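Local coordinates for Acarbose/maltose binding protein GacH (PDB 3K01) that binds acarbose and an acarbose homolog, and probably maltose, as the extracellular solute receptor of a Streptomyces ABC transporter, at residues Ala84-Arg89 with Ala304-Leu309; Glu69-Phe74 with Val95-Ser100. All blocks are in the same frame, centred on the assembly; numbering follows the deposited sequence.

Interaction 1: residues Ala84-Arg89 with Ala304-Leu309; sequences APDVMR and AGSKNL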
loop_
_atom_site.group_PDB
_atom_site.type_symbol
_atom_site.label_atom_id
_atom_site.label_comp_id
_atom_site.label_asym_id
_atom_site.label_seq_id
_atom_site.Cartn_x
_atom_site.Cartn_y
_atom_site.Cartn_z
ATOM N N ALA A 84 4.203 23.810 -11.461
ATOM C CA ALA A 84 3.487 22.604 -11.047
ATOM C C ALA A 84 3.077 21.804 -12.280
ATOM O O ALA A 84 2.760 22.366 -13.333
ATOM C CB ALA A 84 2.260 22.950 -10.210
ATOM N N PRO A 85 3.048 20.479 -12.163
ATOM C CA PRO A 85 2.622 19.656 -13.296
ATOM C C PRO A 85 1.124 19.795 -13.484
ATOM O O PRO A 85 0.424 20.230 -12.572
ATOM C CB PRO A 85 2.985 18.235 -12.846
ATOM C CG PRO A 85 2.825 18.301 -11.344
ATOM C CD PRO A 85 3.362 19.656 -10.977
ATOM N N ASP A 86 0.631 19.421 -14.661
ATOM C CA ASP A 86 -0.812 19.289 -14.849
ATOM C C ASP A 86 -1.356 18.035 -14.156
ATOM O O ASP A 86 -2.451 18.057 -13.598
ATOM C CB ASP A 86 -1.156 19.282 -16.331
ATOM C CG ASP A 86 -0.690 20.529 -17.006
ATOM O OD1 ASP A 86 -1.272 21.595 -16.706
ATOM O OD2 ASP A 86 0.296 20.450 -17.776
ATOM N N VAL A 87 -0.592 16.938 -14.274
ATOM C CA VAL A 87 -1.005 15.667 -13.730
ATOM C C VAL A 87 0.102 15.144 -12.820
ATOM O O VAL A 87 1.272 15.130 -13.193
ATOM C CB VAL A 87 -1.302 14.664 -14.849
ATOM C CG1 VAL A 87 -1.597 13.266 -14.274
ATOM C CG2 VAL A 87 -2.500 15.156 -15.698
ATOM N N MET A 88 -0.303 14.708 -11.633
ATOM C CA MET A 88 0.655 14.257 -10.603
ATOM C C MET A 88 0.313 12.824 -10.235
ATOM O O MET A 88 -0.830 12.527 -9.849
ATOM C CB MET A 88 0.483 15.178 -9.373
ATOM C CG MET A 88 1.341 14.860 -8.151
ATOM S SD MET A 88 3.085 15.033 -8.572
ATOM C CE MET A 88 3.855 14.212 -7.163
ATOM N N ARG A 89 1.313 11.939 -10.297
ATOM C CA ARG A 89 1.127 10.587 -9.735
ATOM C C ARG A 89 1.085 10.712 -8.205
ATOM O O ARG A 89 2.007 11.276 -7.602
ATOM C CB ARG A 89 2.223 9.637 -10.183
ATOM C CG ARG A 89 1.802 8.207 -10.051
ATOM C CD ARG A 89 2.965 7.278 -10.097
ATOM N NE ARG A 89 2.609 5.881 -10.316
ATOM C CZ ARG A 89 3.419 4.864 -10.013
ATOM N NH1 ARG A 89 4.603 5.104 -9.462
ATOM N NH2 ARG A 89 3.049 3.627 -10.284
ATOM N N ALA A 304 -4.895 21.547 -9.324
ATOM C CA ALA A 304 -6.026 22.491 -9.285
ATOM C C ALA A 304 -5.809 23.685 -10.190
ATOM O O ALA A 304 -6.768 24.198 -10.762
ATOM C CB ALA A 304 -6.287 22.957 -7.850
ATOM N N GLY A 305 -4.566 24.146 -10.302
ATOM C CA GLY A 305 -4.251 25.354 -11.093
ATOM C C GLY A 305 -3.836 25.054 -12.523
ATOM O O GLY A 305 -3.328 25.940 -13.221
ATOM N N SER A 306 -4.059 23.827 -12.995
ATOM C CA SER A 306 -3.691 23.476 -14.368
ATOM C C SER A 306 -4.340 24.423 -15.376
ATOM O O SER A 306 -5.528 24.730 -15.267
ATOM C CB SER A 306 -4.101 22.038 -14.712
ATOM O OG SER A 306 -3.882 21.776 -16.105
ATOM N N LYS A 307 -3.551 24.828 -16.365
ATOM C CA LYS A 307 -4.042 25.623 -17.498
ATOM C C LYS A 307 -4.518 24.747 -18.637
ATOM O O LYS A 307 -4.874 25.239 -19.714
ATOM C CB LYS A 307 -2.949 26.585 -17.987
ATOM C CG LYS A 307 -2.494 27.605 -16.938
ATOM C CD LYS A 307 -3.622 28.457 -16.406
ATOM C CE LYS A 307 -3.087 29.635 -15.585
ATOM N NZ LYS A 307 -4.192 30.299 -14.822
ATOM N N ASN A 308 -4.549 23.442 -18.408
ATOM C CA ASN A 308 -5.071 22.550 -19.409
ATOM C C ASN A 308 -5.903 21.453 -18.777
ATOM O O ASN A 308 -5.601 20.250 -18.891
ATOM C CB ASN A 308 -3.963 21.989 -20.286
ATOM C CG ASN A 308 -4.504 21.463 -21.603
ATOM O OD1 ASN A 308 -5.740 21.402 -21.812
ATOM N ND2 ASN A 308 -3.603 21.079 -22.500
ATOM N N LEU A 309 -6.970 21.857 -18.111
ATOM C CA LEU A 309 -7.804 20.897 -17.401
ATOM C C LEU A 309 -8.403 19.883 -18.341
ATOM O O LEU A 309 -8.417 18.687 -18.048
ATOM C CB LEU A 309 -8.911 21.603 -16.612
ATOM C CG LEU A 309 -8.469 22.377 -15.381
ATOM C CD1 LEU A 309 -9.626 23.232 -14.899
ATOM C CD2 LEU A 309 -7.981 21.441 -14.260
HETATM O O HOH W 1 -0.662 24.099 -16.280
#
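D86 and S306 meet through their side chains, and this pair carries the contact. S306 OG donates a hydrogen bond to D86 OD1 at 2.7 Å. The hydroxyl reaches OD1 on the anti side of the carboxylate, 25° out of its plane. The D86 side chain leaves the backbone toward the loop 304-309. The backbones are also close here, with D86 CA 5.1 Å from S306 CA.

The same hydroxyl works in both directions. While it donates to D86, S306 OG accepts from N308 N at 2.9 Å, with an N-H...O angle of 159°. That second bond closes an ST turn. It is made possible by the S306 side chain standing anti to its own backbone N (chi1 173°), which carries OG forward along the chain. Together the two bonds hold the hydroxyl's rotation.

A water adds a second link. It donates to D86 OD1 at 2.6 Å and accepts from K307 N at 3.0 Å. OD1 therefore accepts two bonds, from the S306 hydroxyl and from the water, which bridges to K307 N. The other oxygen, D86 OD2, takes a hydrogen bond from T31 N in the strand 28-34. The buried carboxylate is thus shared between that strand and the loop.

Beyond the turn, N308 is the N-cap of helix 309-320. Its ND2 bonds to the backbone oxygens of S27 and T29, so the start of the helix is also held to the neighbouring strand region. The arrangement is a buried aspartate bonded to an ST turn that leads into an N-capped helix. It lies at the start of an inner strand of a solute-binding protein lobe, flanked in the sheet by strands 28-34 and 293-302.

Interaction 2: residues Glu69-Phe74 with Val95-Ser100; sequences EANAKF and VADFAS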
loop_
_atom_site.group_PDB
_atom_site.type_symbol
_atom_site.label_atom_id
_atom_site.label_comp_id
_atom_site.label_asym_id
_atom_site.label_seq_id
_atom_site.Cartn_x
_atom_site.Cartn_y
_atom_site.Cartn_z
ATOM N N GLU A 69 10.973 12.216 -3.177
ATOM C CA GLU A 69 11.094 13.670 -3.332
ATOM C C GLU A 69 9.814 14.326 -3.851
ATOM O O GLU A 69 9.664 15.554 -3.804
ATOM C CB GLU A 69 12.227 14.014 -4.294
ATOM C CG GLU A 69 13.579 13.662 -3.712
ATOM C CD GLU A 69 14.714 13.882 -4.678
ATOM O OE1 GLU A 69 14.536 14.635 -5.662
ATOM O OE2 GLU A 69 15.800 13.303 -4.438
ATOM N N ALA A 70 8.895 13.499 -4.341
ATOM C CA ALA A 70 7.769 13.997 -5.159
ATOM C C ALA A 70 6.741 14.786 -4.346
ATOM O O ALA A 70 6.197 15.793 -4.838
ATOM C CB ALA A 70 7.116 12.834 -5.908
ATOM N N ASN A 71 6.459 14.357 -3.119
ATOM C CA ASN A 71 5.462 15.054 -2.302
ATOM C C ASN A 71 5.860 16.502 -2.053
ATOM O O ASN A 71 5.084 17.430 -2.307
ATOM C CB ASN A 71 5.206 14.274 -1.001
ATOM C CG ASN A 71 4.078 14.860 -0.160
ATOM O OD1 ASN A 71 4.205 15.952 0.371
ATOM N ND2 ASN A 71 2.989 14.123 -0.004
ATOM N N ALA A 72 7.089 16.706 -1.590
ATOM C CA ALA A 72 7.584 18.046 -1.336
ATOM C C ALA A 72 7.734 18.863 -2.624
ATOM O O ALA A 72 7.412 20.043 -2.646
ATOM C CB ALA A 72 8.906 17.991 -0.574
ATOM N N LYS A 73 8.201 18.236 -3.696
ATOM C CA LYS A 73 8.386 18.965 -4.948
ATOM C C LYS A 73 7.041 19.503 -5.449
ATOM O O LYS A 73 6.935 20.644 -5.893
ATOM C CB LYS A 73 9.029 18.051 -5.987
ATOM C CG LYS A 73 9.524 18.758 -7.242
ATOM C CD LYS A 73 9.953 17.763 -8.313
ATOM C CE LYS A 73 10.458 18.433 -9.604
ATOM N NZ LYS A 73 11.669 19.256 -9.394
ATOM N N PHE A 74 5.998 18.679 -5.338
ATOM C CA PHE A 74 4.680 19.077 -5.829
ATOM C C PHE A 74 4.113 20.182 -4.954
ATOM O O PHE A 74 3.615 21.201 -5.460
ATOM C CB PHE A 74 3.711 17.890 -5.902
ATOM C CG PHE A 74 2.325 18.280 -6.322
ATOM C CD1 PHE A 74 2.081 18.610 -7.650
ATOM C CD2 PHE A 74 1.286 18.353 -5.400
ATOM C CE1 PHE A 74 0.797 18.968 -8.069
ATOM C CE2 PHE A 74 0.000 18.723 -5.803
ATOM C CZ PHE A 74 -0.231 19.038 -7.145
ATOM N N VAL A 95 -3.543 11.738 -1.864
ATOM C CA VAL A 95 -4.746 12.373 -2.394
ATOM C C VAL A 95 -5.334 13.316 -1.355
ATOM O O VAL A 95 -5.532 14.500 -1.655
ATOM C CB VAL A 95 -5.773 11.339 -2.854
ATOM C CG1 VAL A 95 -7.046 12.046 -3.355
ATOM C CG2 VAL A 95 -5.184 10.481 -3.957
ATOM N N ALA A 96 -5.604 12.827 -0.153
ATOM C CA ALA A 96 -6.161 13.688 0.887
ATOM C C ALA A 96 -5.149 14.734 1.339
ATOM O O ALA A 96 -5.535 15.866 1.642
ATOM C CB ALA A 96 -6.625 12.875 2.052
ATOM N N ASP A 97 -3.866 14.385 1.363
ATOM C CA ASP A 97 -2.801 15.323 1.731
ATOM C C ASP A 97 -2.898 16.535 0.783
ATOM O O ASP A 97 -3.099 17.684 1.218
ATOM C CB ASP A 97 -1.446 14.591 1.629
ATOM C CG ASP A 97 -0.270 15.399 2.122
ATOM O OD1 ASP A 97 -0.475 16.490 2.699
ATOM O OD2 ASP A 97 0.852 14.892 1.915
ATOM N N PHE A 98 -2.786 16.307 -0.516
ATOM C CA PHE A 98 -2.777 17.422 -1.482
ATOM C C PHE A 98 -4.147 18.087 -1.565
ATOM O O PHE A 98 -4.221 19.309 -1.702
ATOM C CB PHE A 98 -2.406 16.903 -2.866
ATOM C CG PHE A 98 -0.998 16.347 -3.001
ATOM C CD1 PHE A 98 0.054 16.712 -2.163
ATOM C CD2 PHE A 98 -0.744 15.485 -4.039
ATOM C CE1 PHE A 98 1.336 16.153 -2.359
ATOM C CE2 PHE A 98 0.523 14.931 -4.244
ATOM C CZ PHE A 98 1.559 15.270 -3.395
ATOM N N ALA A 99 -5.235 17.325 -1.510
ATOM C CA ALA A 99 -6.564 17.947 -1.647
ATOM C C ALA A 99 -6.865 18.834 -0.444
ATOM O O ALA A 99 -7.523 19.887 -0.598
ATOM C CB ALA A 99 -7.640 16.902 -1.830
ATOM N N SER A 100 -6.422 18.419 0.740
ATOM C CA SER A 100 -6.696 19.155 1.958
ATOM C C SER A 100 -6.069 20.527 1.973
ATOM O O SER A 100 -6.485 21.364 2.792
ATOM C CB SER A 100 -6.222 18.386 3.194
ATOM O OG SER A 100 -4.806 18.405 3.268
#
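F74 and F98 meet between two helices, and N71 and D97 bond beside them. F98 carries the largest share of the contact. Its CG lies anti to the carbonyl carbon (chi1 -65°), and the ring reaches across to helix 67-79. F74 CD2 sits over the centre of one face of the F98 ring, 3.5 Å above its plane. F74 CD2 lies 3.7 Å from F98 CZ. The rings are inclined to each other at 48°, with centroids 4.6 Å apart, so the pair is neither a parallel stack nor a T-shape.

N71 comes from one turn earlier than F74. Its CG stands anti to the backbone N (chi1 -174°), and this brings the amide across the gap although the CB starts off to one side. N71 ND2 donates to D97 OD2 at 3.0 Å. The bond is nearly straight, and OD2 lies close to the amide plane. On the acceptor, the N-H arrives at the anti side, tilted from the carboxylate plane. N71 ND2 also lies 3.5 Å from F98 CE1, obliquely to the ring.

The other carboxylate oxygen, D97 OD1, forms a salt bridge with K75 of the first helix. D97 therefore has two partners on helix 67-79, and these should hold its carboxylate in place.

The axes of the two short segments run nearly parallel, 11.7 Å apart. The two helices follow each other in the chain around strand 87-91. They pack side by side against that strand, as in the alpha/beta lobe of a type II solute-binding protein.

From the N terminus the chain runs through helix 67-79, then strand 87-91, then helix 92-100. Interaction 2 closes this short loop, with 20 residues between its segments. Interaction 1 starts within that loop, at 84-89, and closes a far longer one that ends at 304-309. The two contacts therefore cross along the chain. The centres of interactions 1 and 2 are about 13 Å apart, and the two contacts touch directly. P85 CD lies 3.7 Å from F74 CD1, and M88 packs on A70, F74 and F98. Interaction 2 ties together the helices before and after the strand in the chain. Interaction 1 joins the start of that strand to the return of the chain before helix 309-320.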